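Local coordinates for amino acid adenylation domain-containing protein (Bacillus stratosphericus LAMA 585, PDB 6ULX) that probably activates a 2-oxo acid such as 4-methyl-2-oxopentanoate as its acyl-adenylate, as an adenylation domain of the ANL superfamily, at residues 15-20 with 166-171; 72-77 with 124-129; 262-267 with 291-296. All coordinates share one frame; numbering follows the deposited sequence.

The three contacts lie apart in one adenylating chain, without touching. Contact 1 is a surface contact that brings the start of helix 18-26 against the loop leading to strand 173-178. Contact 2 falls within the chain span that contact 1 brackets, a buried contact pairing strands 70-74 and 125-128 of the seven-stranded sheet; the centres of the two are about 23 Å apart, their nearest atoms about 11 Å. Contact 3 follows both in sequence and joins the connections into strands 267-270 and 297-300 of the nine-stranded sheet, its centre about 33 Å from that of contact 1 and about 32 Å from that of contact 2. There the K267 side chain is about 13 Å from the bound acyl-adenylate.

Contact 1. Residues 15-20 with 166-171; sequences AQTLQD and HPAAPD
Q19 reaches across from the first turn of helix 18-26 and points its amide NE2 at the backbone of the extended 166-171 loop. NE2 donates to O of H166 at 2.6 Å, a nearly straight bond (163°) that lies both in the carbonyl plane and in the plane of the Q19 amide. The reach comes from a chain that runs extended past CG (chi2 171°). Beside NE2, OE1 turns toward the next peptide, 3.6 Å from N of A168, while the methyl CB of A168 comes to 4.1 Å from Q19 CD. T17, the N-cap residue of the helix, has CG2 anti to the carbonyl carbon, which points this methyl into the same loop: CG2 sits 3.6 Å from O of A168 and 3.9 Å from N of P170. OG1 of T17 makes a weak bond to OD2 of D20. Farther along, the ring of P170 lies against Q16, its CB 4.0 Å from O of Q16. Q19 NE2 also bonds to O of V89 in helix 78-91. With an alanine here instead of Q19, the carbonyls of H166 and V89 would probably lose their shared donor and the loop would be less firmly held. The chemistry is thus one side-chain amide serving two backbone carbonyls, with small apolar groups filling in beside it at the surface.

Contact 2. Residues 72-77 with 124-129; sequences FFQFSS and PLILTD. With SO4 (sulfate ion), chain C.
Strands 70-74 and 125-128 run parallel as neighbours in the mixed seven-stranded sheet of the AMP-binding domain, with helix 78-91 on one side and helix 109-120 on the other. Their ladder alternates: N of F72 donates to O of L125, O of F72 accepts from N of L127, and N of Q74 returns to O of L127 at 3.0 Å. The side chains of F72, Q74 and I126 share one face of the sheet, where F72 CB lies 3.9 Å from I126 CG1 and Q74 CG rests alongside I126 CG2; the polar end of Q74 bonds to the hydroxyl of Y104. F73 and L127 occupy the other face, toward A84. F75 folds its ring back over L127, with chi1 -71° placing CG anti to the carbonyl carbon. One ring face covers O of L127, CZ packs 3.8 Å from CG of L127, and the edge meets D129, whose carboxylate plane is turned 60° from the ring, OD1 lying 3.2 Å from CD1 of F75. S77 is the N-cap of helix 78-91, its OG bonded to N of A80 and to the sulfate, which N78, H79 and R245 also hold. The turn before that helix closes on D129 OD2, which accepts N of S76 at 2.8 Å, nearly along the C-O bond, and N of S77 at 2.7 Å, on the syn side but tilted out of the carboxylate plane.

Contact 3. Residues 262-267 with 291-296; sequences RYRATK and DLSAMT. With SO4 (sulfate ion), chain N.
A Schellman motif ends helix 255-263 at R264, and the chain leaving it meets an Asx turn overlapping a type I beta turn, L292 to M295, on the way into strand 297-300. R264 has positive phi, and its side chain, bent at chi2 and chi3, brings the guanidinium to D291, S293 and A294. NH1 makes a salt bridge to OD2 of D291 at 2.8 Å. The carboxylate meets the guanidinium at its edge, but the two planes stand 68° apart, so this is a single-point pairing and not a flat two-bond fork. The other carboxylate oxygen is kept for the turn: D291 OD1 accepts OG of S293 at 2.7 Å from the syn side and N of S293 at 3.2 Å from the anti side, both from one face of the carboxylate plane. That double grip probably fixes the rotation of D291 and so presents OD2 to the arginine. S293 OG also receives a weak bond from NH2 of R264, and the methyl of A294 lies over one guanidinium face, its CB 3.7 Å from NH2 of R264. Farther on, N of T296 donates to O of T266 at 2.9 Å, nearly straight (167°), although the donor is tilted from the carbonyl plane. M295 folds its thioether back to the T266 carbonyl, with SD 3.3 Å from O of T266 and CE 3.9 Å from CB of A265. OG1 of T296 binds a sulfate through O1. T266 and K267 pair with strand 214-217, with OG1 of T266 bonded to N of V214, while M295 packs on M260 of helix 255-263, so the contact sits at the end of that helix, where the chain enters the neighbouring strands 267-270 and 297-300.

Contact 1. Residues 15-20 with 166-171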
loop_
_atom_site.group_PDB
_atom_site.type_symbol
_atom_site.label_atom_id
_atom_site.label_comp_id
_atom_site.label_asym_id
_atom_site.label_seq_id
_atom_site.Cartn_x
_atom_site.Cartn_y
_atom_site.Cartn_z
ATOM N N ALA A 15 -5.613 11.772 22.118
ATOM C CA ALA A 15 -4.311 12.407 21.973
ATOM C C ALA A 15 -4.279 13.297 20.736
ATOM O O ALA A 15 -4.905 13.004 19.711
ATOM C CB ALA A 15 -3.209 11.351 21.891
ATOM N N GLN A 16 -3.537 14.406 20.842
ATOM C CA GLN A 16 -3.429 15.375 19.764
ATOM C C GLN A 16 -2.076 15.359 19.065
ATOM O O GLN A 16 -2.002 15.774 17.904
ATOM C CB GLN A 16 -3.693 16.793 20.300
ATOM C CG GLN A 16 -5.077 16.974 20.890
ATOM C CD GLN A 16 -6.175 16.825 19.856
ATOM O OE1 GLN A 16 -6.190 17.526 18.844
ATOM N NE2 GLN A 16 -7.099 15.903 20.102
ATOM N N THR A 17 -1.020 14.905 19.734
ATOM C CA THR A 17 0.284 14.726 19.119
ATOM C C THR A 17 0.765 13.308 19.407
ATOM O O THR A 17 0.229 12.606 20.271
ATOM C CB THR A 17 1.308 15.745 19.638
ATOM O OG1 THR A 17 1.553 15.524 21.032
ATOM C CG2 THR A 17 0.802 17.166 19.430
ATOM N N LEU A 18 1.796 12.887 18.672
ATOM C CA LEU A 18 2.347 11.554 18.876
ATOM C C LEU A 18 3.084 11.432 20.201
ATOM O O LEU A 18 3.270 10.311 20.689
ATOM C CB LEU A 18 3.277 11.189 17.721
ATOM C CG LEU A 18 2.658 10.301 16.637
ATOM C CD1 LEU A 18 1.339 10.859 16.148
ATOM C CD2 LEU A 18 3.636 10.128 15.474
ATOM N N GLN A 19 3.508 12.549 20.793
ATOM C CA GLN A 19 4.117 12.489 22.119
ATOM C C GLN A 19 3.091 12.089 23.172
ATOM O O GLN A 19 3.391 11.293 24.065
ATOM C CB GLN A 19 4.748 13.835 22.468
ATOM C CG GLN A 19 5.986 14.148 21.655
ATOM C CD GLN A 19 6.467 15.572 21.857
ATOM O OE1 GLN A 19 5.791 16.384 22.492
ATOM N NE2 GLN A 19 7.641 15.883 21.315
ATOM N N ASP A 20 1.873 12.627 23.079
ATOM C CA ASP A 20 0.808 12.201 23.976
ATOM C C ASP A 20 0.483 10.726 23.775
ATOM O O ASP A 20 0.188 10.010 24.738
ATOM C CB ASP A 20 -0.440 13.056 23.753
ATOM C CG ASP A 20 -0.168 14.537 23.928
ATOM O OD1 ASP A 20 0.790 14.885 24.648
ATOM O OD2 ASP A 20 -0.913 15.355 23.341
ATOM N N HIS A 166 10.820 18.103 23.028
ATOM C CA HIS A 166 10.384 19.301 22.330
ATOM C C HIS A 166 8.859 19.352 22.308
ATOM O O HIS A 166 8.220 18.388 21.866
ATOM C CB HIS A 166 10.932 19.315 20.906
ATOM C CG HIS A 166 10.583 20.550 20.138
ATOM N ND1 HIS A 166 11.335 21.703 20.204
ATOM C CD2 HIS A 166 9.560 20.815 19.292
ATOM C CE1 HIS A 166 10.793 22.624 19.428
ATOM N NE2 HIS A 166 9.714 22.111 18.863
ATOM N N PRO A 167 8.239 20.444 22.771
ATOM C CA PRO A 167 6.768 20.499 22.766
ATOM C C PRO A 167 6.211 20.623 21.355
ATOM O O PRO A 167 6.407 21.642 20.687
ATOM C CB PRO A 167 6.457 21.738 23.617
ATOM C CG PRO A 167 7.650 22.617 23.437
ATOM C CD PRO A 167 8.840 21.694 23.280
ATOM N N ALA A 168 5.514 19.588 20.898
ATOM C CA ALA A 168 5.008 19.539 19.538
ATOM C C ALA A 168 3.591 20.091 19.459
ATOM O O ALA A 168 2.814 20.010 20.413
ATOM C CB ALA A 168 5.031 18.104 19.007
ATOM N N ALA A 169 3.263 20.660 18.295
ATOM C CA ALA A 169 1.916 21.105 17.977
ATOM C C ALA A 169 1.319 20.213 16.893
ATOM O O ALA A 169 2.051 19.675 16.058
ATOM C CB ALA A 169 1.909 22.560 17.495
ATOM N N PRO A 170 -0.005 20.036 16.880
ATOM C CA PRO A 170 -0.604 19.131 15.883
ATOM C C PRO A 170 -0.185 19.421 14.451
ATOM O O PRO A 170 0.048 18.485 13.678
ATOM C CB PRO A 170 -2.113 19.343 16.085
ATOM C CG PRO A 170 -2.243 19.764 17.515
ATOM C CD PRO A 170 -1.008 20.584 17.816
ATOM N N ASP A 171 -0.077 20.694 14.075
ATOM C CA ASP A 171 0.256 21.046 12.701
ATOM C C ASP A 171 1.727 20.839 12.367
ATOM O O ASP A 171 2.101 20.977 11.197
ATOM C CB ASP A 171 -0.124 22.505 12.427
ATOM C CG ASP A 171 -1.625 22.727 12.413
ATOM O OD1 ASP A 171 -2.364 21.783 12.062
ATOM O OD2 ASP A 171 -2.066 23.846 12.748
#

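Contact 2. Residues 72-77 with 124-129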
loop_
_atom_site.group_PDB
_atom_site.type_symbol
_atom_site.label_atom_id
_atom_site.label_comp_id
_atom_site.label_asym_id
_atom_site.label_seq_id
_atom_site.Cartn_x
_atom_site.Cartn_y
_atom_site.Cartn_z
ATOM N N PHE A 72 17.336 10.762 7.890
ATOM C CA PHE A 72 17.188 9.771 6.829
ATOM C C PHE A 72 17.307 8.378 7.440
ATOM O O PHE A 72 18.370 8.002 7.941
ATOM C CB PHE A 72 18.249 9.999 5.752
ATOM C CG PHE A 72 17.831 9.563 4.379
ATOM C CD1 PHE A 72 17.172 10.438 3.534
ATOM C CD2 PHE A 72 18.111 8.285 3.926
ATOM C CE1 PHE A 72 16.791 10.047 2.264
ATOM C CE2 PHE A 72 17.733 7.885 2.662
ATOM C CZ PHE A 72 17.075 8.769 1.826
ATOM N N PHE A 73 16.220 7.612 7.394
ATOM C CA PHE A 73 16.183 6.285 7.996
ATOM C C PHE A 73 16.610 5.229 6.980
ATOM O O PHE A 73 16.092 5.184 5.860
ATOM C CB PHE A 73 14.783 5.961 8.524
ATOM C CG PHE A 73 14.480 6.559 9.866
ATOM C CD1 PHE A 73 15.131 7.700 10.302
ATOM C CD2 PHE A 73 13.551 5.963 10.705
ATOM C CE1 PHE A 73 14.851 8.244 11.546
ATOM C CE2 PHE A 73 13.268 6.496 11.951
ATOM C CZ PHE A 73 13.921 7.636 12.375
ATOM N N GLN A 74 17.561 4.384 7.378
ATOM C CA GLN A 74 18.011 3.235 6.587
ATOM C C GLN A 74 18.206 2.083 7.578
ATOM O O GLN A 74 19.288 1.916 8.145
ATOM C CB GLN A 74 19.289 3.545 5.829
ATOM C CG GLN A 74 19.109 4.502 4.660
ATOM C CD GLN A 74 18.454 3.845 3.463
ATOM O OE1 GLN A 74 19.132 3.266 2.612
ATOM N NE2 GLN A 74 17.129 3.931 3.391
ATOM N N PHE A 75 17.156 1.294 7.780
ATOM C CA PHE A 75 17.145 0.279 8.821
ATOM C C PHE A 75 16.789 -1.088 8.263
ATOM O O PHE A 75 15.972 -1.207 7.347
ATOM C CB PHE A 75 16.145 0.634 9.935
ATOM C CG PHE A 75 16.576 1.783 10.794
ATOM C CD1 PHE A 75 17.521 1.598 11.790
ATOM C CD2 PHE A 75 16.034 3.049 10.616
ATOM C CE1 PHE A 75 17.923 2.650 12.583
ATOM C CE2 PHE A 75 16.429 4.103 11.414
ATOM C CZ PHE A 75 17.376 3.903 12.401
ATOM N N SER A 76 17.426 -2.118 8.826
ATOM C CA SER A 76 17.018 -3.501 8.638
ATOM C C SER A 76 16.387 -4.103 9.882
ATOM O O SER A 76 15.708 -5.128 9.773
ATOM C CB SER A 76 18.216 -4.367 8.235
ATOM O OG SER A 76 19.193 -4.379 9.267
ATOM N N SER A 77 16.590 -3.494 11.048
ATOM C CA SER A 77 16.094 -4.008 12.318
ATOM C C SER A 77 14.839 -3.249 12.728
ATOM O O SER A 77 14.829 -2.013 12.730
ATOM C CB SER A 77 17.169 -3.879 13.404
ATOM O OG SER A 77 16.584 -3.748 14.690
ATOM N N PRO A 124 20.649 15.256 4.936
ATOM C CA PRO A 124 20.364 14.985 6.351
ATOM C C PRO A 124 21.214 13.846 6.886
ATOM O O PRO A 124 21.796 13.056 6.140
ATOM C CB PRO A 124 18.876 14.611 6.356
ATOM C CG PRO A 124 18.644 14.041 4.986
ATOM C CD PRO A 124 19.546 14.830 4.053
ATOM N N LEU A 125 21.278 13.776 8.215
ATOM C CA LEU A 125 21.933 12.650 8.873
ATOM C C LEU A 125 21.228 11.353 8.509
ATOM O O LEU A 125 19.998 11.269 8.551
ATOM C CB LEU A 125 21.929 12.849 10.386
ATOM C CG LEU A 125 22.266 11.622 11.239
ATOM C CD1 LEU A 125 23.669 11.117 10.965
ATOM C CD2 LEU A 125 22.097 11.949 12.723
ATOM N N ILE A 126 22.007 10.341 8.148
ATOM C CA ILE A 126 21.490 9.004 7.873
ATOM C C ILE A 126 21.630 8.168 9.140
ATOM O O ILE A 126 22.741 7.977 9.649
ATOM C CB ILE A 126 22.228 8.349 6.695
ATOM C CG1 ILE A 126 22.042 9.184 5.426
ATOM C CG2 ILE A 126 21.722 6.931 6.484
ATOM C CD1 ILE A 126 22.849 8.699 4.239
ATOM N N LEU A 127 20.507 7.675 9.653
ATOM C CA LEU A 127 20.466 6.857 10.860
ATOM C C LEU A 127 20.268 5.402 10.451
ATOM O O LEU A 127 19.381 5.096 9.643
ATOM C CB LEU A 127 19.345 7.329 11.778
ATOM C CG LEU A 127 19.419 6.962 13.254
ATOM C CD1 LEU A 127 20.730 7.394 13.881
ATOM C CD2 LEU A 127 18.242 7.601 13.989
ATOM N N THR A 128 21.097 4.513 11.002
ATOM C CA THR A 128 21.255 3.166 10.469
ATOM C C THR A 128 21.427 2.169 11.612
ATOM O O THR A 128 21.479 2.537 12.789
ATOM C CB THR A 128 22.458 3.115 9.514
ATOM O OG1 THR A 128 22.415 4.245 8.630
ATOM C CG2 THR A 128 22.467 1.840 8.687
ATOM N N ASP A 129 21.494 0.892 11.242
ATOM C CA ASP A 129 21.786 -0.199 12.157
ATOM C C ASP A 129 23.274 -0.530 12.126
ATOM O O ASP A 129 24.009 -0.130 11.219
ATOM C CB ASP A 129 20.987 -1.448 11.784
ATOM C CG ASP A 129 19.514 -1.304 12.073
ATOM O OD1 ASP A 129 19.178 -0.739 13.136
ATOM O OD2 ASP A 129 18.696 -1.751 11.240
HETATM S S SO4 C . 14.886 -6.976 14.943
HETATM O O1 SO4 C . 14.172 -7.036 13.674
HETATM O O2 SO4 C . 14.235 -6.018 15.828
HETATM O O3 SO4 C . 16.266 -6.559 14.705
HETATM O O4 SO4 C . 14.874 -8.303 15.566
#

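Contact 3. Residues 262-267 with 291-296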
loop_
_atom_site.group_PDB
_atom_site.type_symbol
_atom_site.label_atom_id
_atom_site.label_comp_id
_atom_site.label_asym_id
_atom_site.label_seq_id
_atom_site.Cartn_x
_atom_site.Cartn_y
_atom_site.Cartn_z
ATOM N N ARG A 262 1.554 -18.879 16.838
ATOM C CA ARG A 262 2.494 -18.770 17.949
ATOM C C ARG A 262 2.095 -17.679 18.930
ATOM O O ARG A 262 2.173 -17.873 20.150
ATOM C CB ARG A 262 3.892 -18.511 17.387
ATOM C CG ARG A 262 5.007 -18.382 18.398
ATOM C CD ARG A 262 6.343 -18.420 17.656
ATOM N NE ARG A 262 7.368 -17.583 18.269
ATOM C CZ ARG A 262 8.464 -17.168 17.636
ATOM N NH1 ARG A 262 8.671 -17.507 16.368
ATOM N NH2 ARG A 262 9.351 -16.413 18.266
ATOM N N TYR A 263 1.653 -16.529 18.422
ATOM C CA TYR A 263 1.336 -15.381 19.262
ATOM C C TYR A 263 -0.159 -15.143 19.406
ATOM O O TYR A 263 -0.559 -14.137 20.001
ATOM C CB TYR A 263 2.010 -14.123 18.708
ATOM C CG TYR A 263 3.518 -14.154 18.802
ATOM C CD1 TYR A 263 4.162 -13.821 19.986
ATOM C CD2 TYR A 263 4.296 -14.528 17.714
ATOM C CE1 TYR A 263 5.537 -13.851 20.083
ATOM C CE2 TYR A 263 5.671 -14.560 17.802
ATOM C CZ TYR A 263 6.286 -14.225 18.993
ATOM O OH TYR A 263 7.659 -14.259 19.084
ATOM N N ARG A 264 -0.997 -16.035 18.886
ATOM C CA ARG A 264 -2.449 -15.889 18.990
ATOM C C ARG A 264 -2.891 -14.512 18.505
ATOM O O ARG A 264 -3.717 -13.840 19.129
ATOM C CB ARG A 264 -2.920 -16.132 20.427
ATOM C CG ARG A 264 -2.648 -17.540 20.955
ATOM C CD ARG A 264 -3.591 -18.567 20.328
ATOM N NE ARG A 264 -4.996 -18.257 20.592
ATOM C CZ ARG A 264 -6.020 -18.989 20.167
ATOM N NH1 ARG A 264 -5.803 -20.085 19.453
ATOM N NH2 ARG A 264 -7.265 -18.622 20.452
ATOM N N ALA A 265 -2.329 -14.085 17.377
ATOM C CA ALA A 265 -2.630 -12.761 16.846
ATOM C C ALA A 265 -4.107 -12.637 16.500
ATOM O O ALA A 265 -4.761 -13.604 16.101
ATOM C CB ALA A 265 -1.777 -12.483 15.609
ATOM N N THR A 266 -4.635 -11.425 16.666
ATOM C CA THR A 266 -6.018 -11.133 16.324
ATOM C C THR A 266 -6.167 -10.289 15.062
ATOM O O THR A 266 -7.266 -10.242 14.499
ATOM C CB THR A 266 -6.719 -10.403 17.479
ATOM O OG1 THR A 266 -6.165 -9.087 17.626
ATOM C CG2 THR A 266 -6.551 -11.176 18.782
ATOM N N LYS A 267 -5.107 -9.625 14.612
ATOM C CA LYS A 267 -5.188 -8.814 13.406
ATOM C C LYS A 267 -3.831 -8.776 12.718
ATOM O O LYS A 267 -2.784 -8.773 13.369
ATOM C CB LYS A 267 -5.664 -7.390 13.714
ATOM C CG LYS A 267 -4.705 -6.566 14.558
ATOM C CD LYS A 267 -5.281 -5.174 14.812
ATOM C CE LYS A 267 -4.269 -4.265 15.487
ATOM N NZ LYS A 267 -4.802 -2.887 15.674
ATOM N N ASP A 291 -3.419 -23.265 14.762
ATOM C CA ASP A 291 -4.613 -22.789 15.458
ATOM C C ASP A 291 -4.734 -21.288 15.184
ATOM O O ASP A 291 -4.078 -20.471 15.836
ATOM C CB ASP A 291 -4.536 -23.079 16.954
ATOM C CG ASP A 291 -5.794 -22.650 17.690
ATOM O OD1 ASP A 291 -6.743 -22.170 17.031
ATOM O OD2 ASP A 291 -5.840 -22.791 18.928
ATOM N N LEU A 292 -5.570 -20.935 14.210
ATOM C CA LEU A 292 -5.786 -19.550 13.817
ATOM C C LEU A 292 -7.115 -19.009 14.322
ATOM O O LEU A 292 -7.632 -18.031 13.767
ATOM C CB LEU A 292 -5.704 -19.427 12.295
ATOM C CG LEU A 292 -4.459 -20.025 11.638
ATOM C CD1 LEU A 292 -4.573 -19.977 10.121
ATOM C CD2 LEU A 292 -3.194 -19.311 12.105
ATOM N N SER A 293 -7.679 -19.627 15.362
ATOM C CA SER A 293 -9.005 -19.242 15.829
ATOM C C SER A 293 -9.025 -17.854 16.451
ATOM O O SER A 293 -10.105 -17.289 16.625
ATOM C CB SER A 293 -9.516 -20.272 16.845
ATOM O OG SER A 293 -8.615 -20.401 17.925
ATOM N N ALA A 294 -7.865 -17.295 16.793
ATOM C CA ALA A 294 -7.817 -15.965 17.385
ATOM C C ALA A 294 -7.881 -14.849 16.345
ATOM O O ALA A 294 -8.254 -13.722 16.685
ATOM C CB ALA A 294 -6.541 -15.802 18.215
ATOM N N MET A 295 -7.532 -15.136 15.095
ATOM C CA MET A 295 -7.524 -14.108 14.063
ATOM C C MET A 295 -8.946 -13.656 13.750
ATOM O O MET A 295 -9.840 -14.475 13.528
ATOM C CB MET A 295 -6.838 -14.637 12.806
ATOM C CG MET A 295 -6.714 -13.609 11.680
ATOM S SD MET A 295 -5.858 -12.093 12.169
ATOM C CE MET A 295 -4.256 -12.720 12.647
ATOM N N THR A 296 -9.152 -12.341 13.743
ATOM C CA THR A 296 -10.436 -11.760 13.382
ATOM C C THR A 296 -10.337 -10.680 12.312
ATOM O O THR A 296 -11.379 -10.259 11.789
ATOM C CB THR A 296 -11.123 -11.147 14.613
ATOM O OG1 THR A 296 -10.293 -10.112 15.153
ATOM C CG2 THR A 296 -11.370 -12.207 15.675
HETATM S S SO4 N . -11.154 -6.619 15.594
HETATM O O1 SO4 N . -11.522 -7.758 14.755
HETATM O O2 SO4 N . -11.402 -5.377 14.863
HETATM O O3 SO4 N . -11.961 -6.634 16.812
HETATM O O4 SO4 N . -9.737 -6.713 15.951
#